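Local coordinates for putative uncharacterized protein PH0186 (Pyrococcus horikoshii, PDB 2ZTS) that is a KaiC-like protein of the P-loop NTPase clan that binds ADP and magnesium and probably binds ATP, at residues K137-D142 with M171-I176. Sequence-based numbering, arbitrary orientation.
Sequences KRLVID and MGVTTI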
loop_
_atom_site.group_PDB
_atom_site.type_symbol
_atom_site.label_atom_id
_atom_site.label_comp_id
_atom_site.label_asym_id
_atom_site.label_seq_id
_atom_site.Cartn_x
_atom_site.Cartn_y
_atom_site.Cartn_z
ATOM N N LYS C 137 -27.048 33.222 -0.520
ATOM C CA LYS C 137 -25.834 33.474 -1.246
ATOM C C LYS C 137 -24.690 32.512 -0.769
ATOM O O LYS C 137 -23.644 32.481 -1.396
ATOM C CB LYS C 137 -25.443 34.959 -1.149
ATOM C CG LYS C 137 -26.338 35.925 -1.965
ATOM C CD LYS C 137 -26.352 37.299 -1.337
ATOM C CE LYS C 137 -26.697 38.466 -2.311
ATOM N NZ LYS C 137 -25.888 39.702 -1.931
ATOM N N ARG C 138 -24.902 31.756 0.311
ATOM C CA ARG C 138 -23.867 30.928 0.917
ATOM C C ARG C 138 -24.410 29.525 1.151
ATOM O O ARG C 138 -25.583 29.354 1.477
ATOM C CB ARG C 138 -23.431 31.552 2.218
ATOM C CG ARG C 138 -22.523 32.737 2.079
ATOM C CD ARG C 138 -21.997 33.273 3.393
ATOM N NE ARG C 138 -21.562 34.650 3.181
ATOM C CZ ARG C 138 -20.482 35.215 3.685
ATOM N NH1 ARG C 138 -19.684 34.576 4.507
ATOM N NH2 ARG C 138 -20.193 36.480 3.376
ATOM N N LEU C 139 -23.579 28.516 0.963
ATOM C CA LEU C 139 -24.008 27.115 1.091
ATOM C C LEU C 139 -22.872 26.275 1.700
ATOM O O LEU C 139 -21.730 26.475 1.351
ATOM C CB LEU C 139 -24.420 26.559 -0.279
ATOM C CG LEU C 139 -24.763 25.055 -0.325
ATOM C CD1 LEU C 139 -25.921 24.667 0.581
ATOM C CD2 LEU C 139 -25.044 24.645 -1.794
ATOM N N VAL C 140 -23.191 25.361 2.586
ATOM C CA VAL C 140 -22.215 24.413 3.158
ATOM C C VAL C 140 -22.811 23.019 3.041
ATOM O O VAL C 140 -23.990 22.851 3.296
ATOM C CB VAL C 140 -21.949 24.718 4.640
ATOM C CG1 VAL C 140 -21.297 23.548 5.346
ATOM C CG2 VAL C 140 -21.086 25.950 4.776
ATOM N N ILE C 141 -22.008 22.048 2.620
ATOM C CA ILE C 141 -22.346 20.643 2.706
ATOM C C ILE C 141 -21.258 20.013 3.546
ATOM O O ILE C 141 -20.114 19.868 3.125
ATOM C CB ILE C 141 -22.467 19.996 1.307
ATOM C CG1 ILE C 141 -23.519 20.797 0.455
ATOM C CG2 ILE C 141 -22.793 18.498 1.431
ATOM C CD1 ILE C 141 -23.897 20.174 -0.875
ATOM N N ASP C 142 -21.630 19.726 4.778
ATOM C CA ASP C 142 -20.801 19.042 5.737
ATOM C C ASP C 142 -21.429 17.679 5.916
ATOM O O ASP C 142 -22.355 17.573 6.637
ATOM C CB ASP C 142 -20.834 19.828 7.038
ATOM C CG ASP C 142 -19.764 19.414 8.003
ATOM O OD1 ASP C 142 -19.937 19.739 9.214
ATOM O OD2 ASP C 142 -18.698 18.830 7.623
HETATM N N MSE C 171 -26.848 26.863 -9.487
HETATM C CA MSE C 171 -27.264 27.756 -8.425
HETATM C C MSE C 171 -26.339 28.957 -8.324
HETATM O O MSE C 171 -26.754 30.019 -7.875
HETATM C CB MSE C 171 -27.289 27.043 -7.098
HETATM C CG MSE C 171 -28.435 26.096 -6.963
HETATM SE SE MSE C 171 -28.495 25.207 -5.155
HETATM C CE MSE C 171 -26.586 24.631 -4.929
ATOM N N GLY C 172 -25.091 28.820 -8.741
ATOM C CA GLY C 172 -24.170 29.931 -8.629
ATOM C C GLY C 172 -23.980 30.531 -7.247
ATOM O O GLY C 172 -23.712 31.724 -7.170
ATOM N N VAL C 173 -24.111 29.751 -6.153
ATOM C CA VAL C 173 -23.830 30.296 -4.800
ATOM C C VAL C 173 -22.364 30.063 -4.406
ATOM O O VAL C 173 -21.623 29.461 -5.108
ATOM C CB VAL C 173 -24.809 29.808 -3.700
ATOM C CG1 VAL C 173 -26.227 30.292 -4.034
ATOM C CG2 VAL C 173 -24.807 28.268 -3.512
ATOM N N THR C 174 -21.921 30.671 -3.332
ATOM C CA THR C 174 -20.549 30.482 -2.918
ATOM C C THR C 174 -20.625 29.398 -1.885
ATOM O O THR C 174 -21.310 29.570 -0.900
ATOM C CB THR C 174 -20.023 31.740 -2.287
ATOM O OG1 THR C 174 -20.013 32.828 -3.231
ATOM C CG2 THR C 174 -18.554 31.524 -1.823
ATOM N N THR C 175 -19.945 28.285 -2.136
ATOM C CA THR C 175 -20.113 27.045 -1.405
ATOM C C THR C 175 -18.828 26.533 -0.768
ATOM O O THR C 175 -17.784 26.564 -1.443
ATOM C CB THR C 175 -20.577 25.995 -2.407
ATOM O OG1 THR C 175 -21.800 26.448 -3.010
ATOM C CG2 THR C 175 -20.940 24.622 -1.713
ATOM N N ILE C 176 -18.905 26.055 0.497
ATOM C CA ILE C 176 -17.881 25.180 1.107
ATOM C C ILE C 176 -18.406 23.726 1.218
ATOM O O ILE C 176 -19.502 23.464 1.736
ATOM C CB ILE C 176 -17.450 25.695 2.475
ATOM C CG1 ILE C 176 -16.757 27.040 2.317
ATOM C CG2 ILE C 176 -16.516 24.675 3.211
ATOM C CD1 ILE C 176 -16.569 27.825 3.636
HETATM O O HOH W 1 -22.367 34.010 -3.158
#
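L139 lies alongside T175, their side chains pointing the same way from adjacent strands. T175 OG1, beside the backbone N and anti to the carbonyl carbon (chi1 -58°), sits 3.8 Å from L139 CB and also borders CD2, while CG2 rests against L139 O and CG. A glycine in place of T175 would lose these touches and would probably open a gap beside L139 and L168. The selenomethionine M171, its chain bent at chi3, crosses L139 at about a right angle and brings CE to 3.5 Å from L139 CD2, a tight carbon pair. V173 joins the same apolar cluster, its CG2 3.7 Å from L139 CB. Helix 120-134 lies over this face through I127, Y128 and V131, and L168 of helix 157-171 meets both L139 and T175. On the other face, V140 and I176 are in looser contact, V140 CG2 to I176 CB being 4.3 Å; both lean on helix 43-58, which begins at the P-loop residues K43 and T44.

Strands 138-142 and 174-179 are parallel neighbours in the central sheet of this P-loop NTPase fold, joined by a crossover that includes helices 144-149 and 157-171. The backbone ladder alternates between the strands: L139 N donates to T174 O, I176 N to L139 O at 3.0 Å, and I141 N to I176 O. At the start of the strands T174 N gives a nearly straight bond to K137 O (3.2 Å, 171°). A water donates a second bond to K137 O and pairs with T174 OG1 at 2.6 Å; that hydroxyl also bonds G30 N. Beyond the ladder, D142, which binds magnesium in a structure of this protein although no metal is bound to it in this chain, bonds T44 OG1 through OD1 and T178 OG1 through OD2.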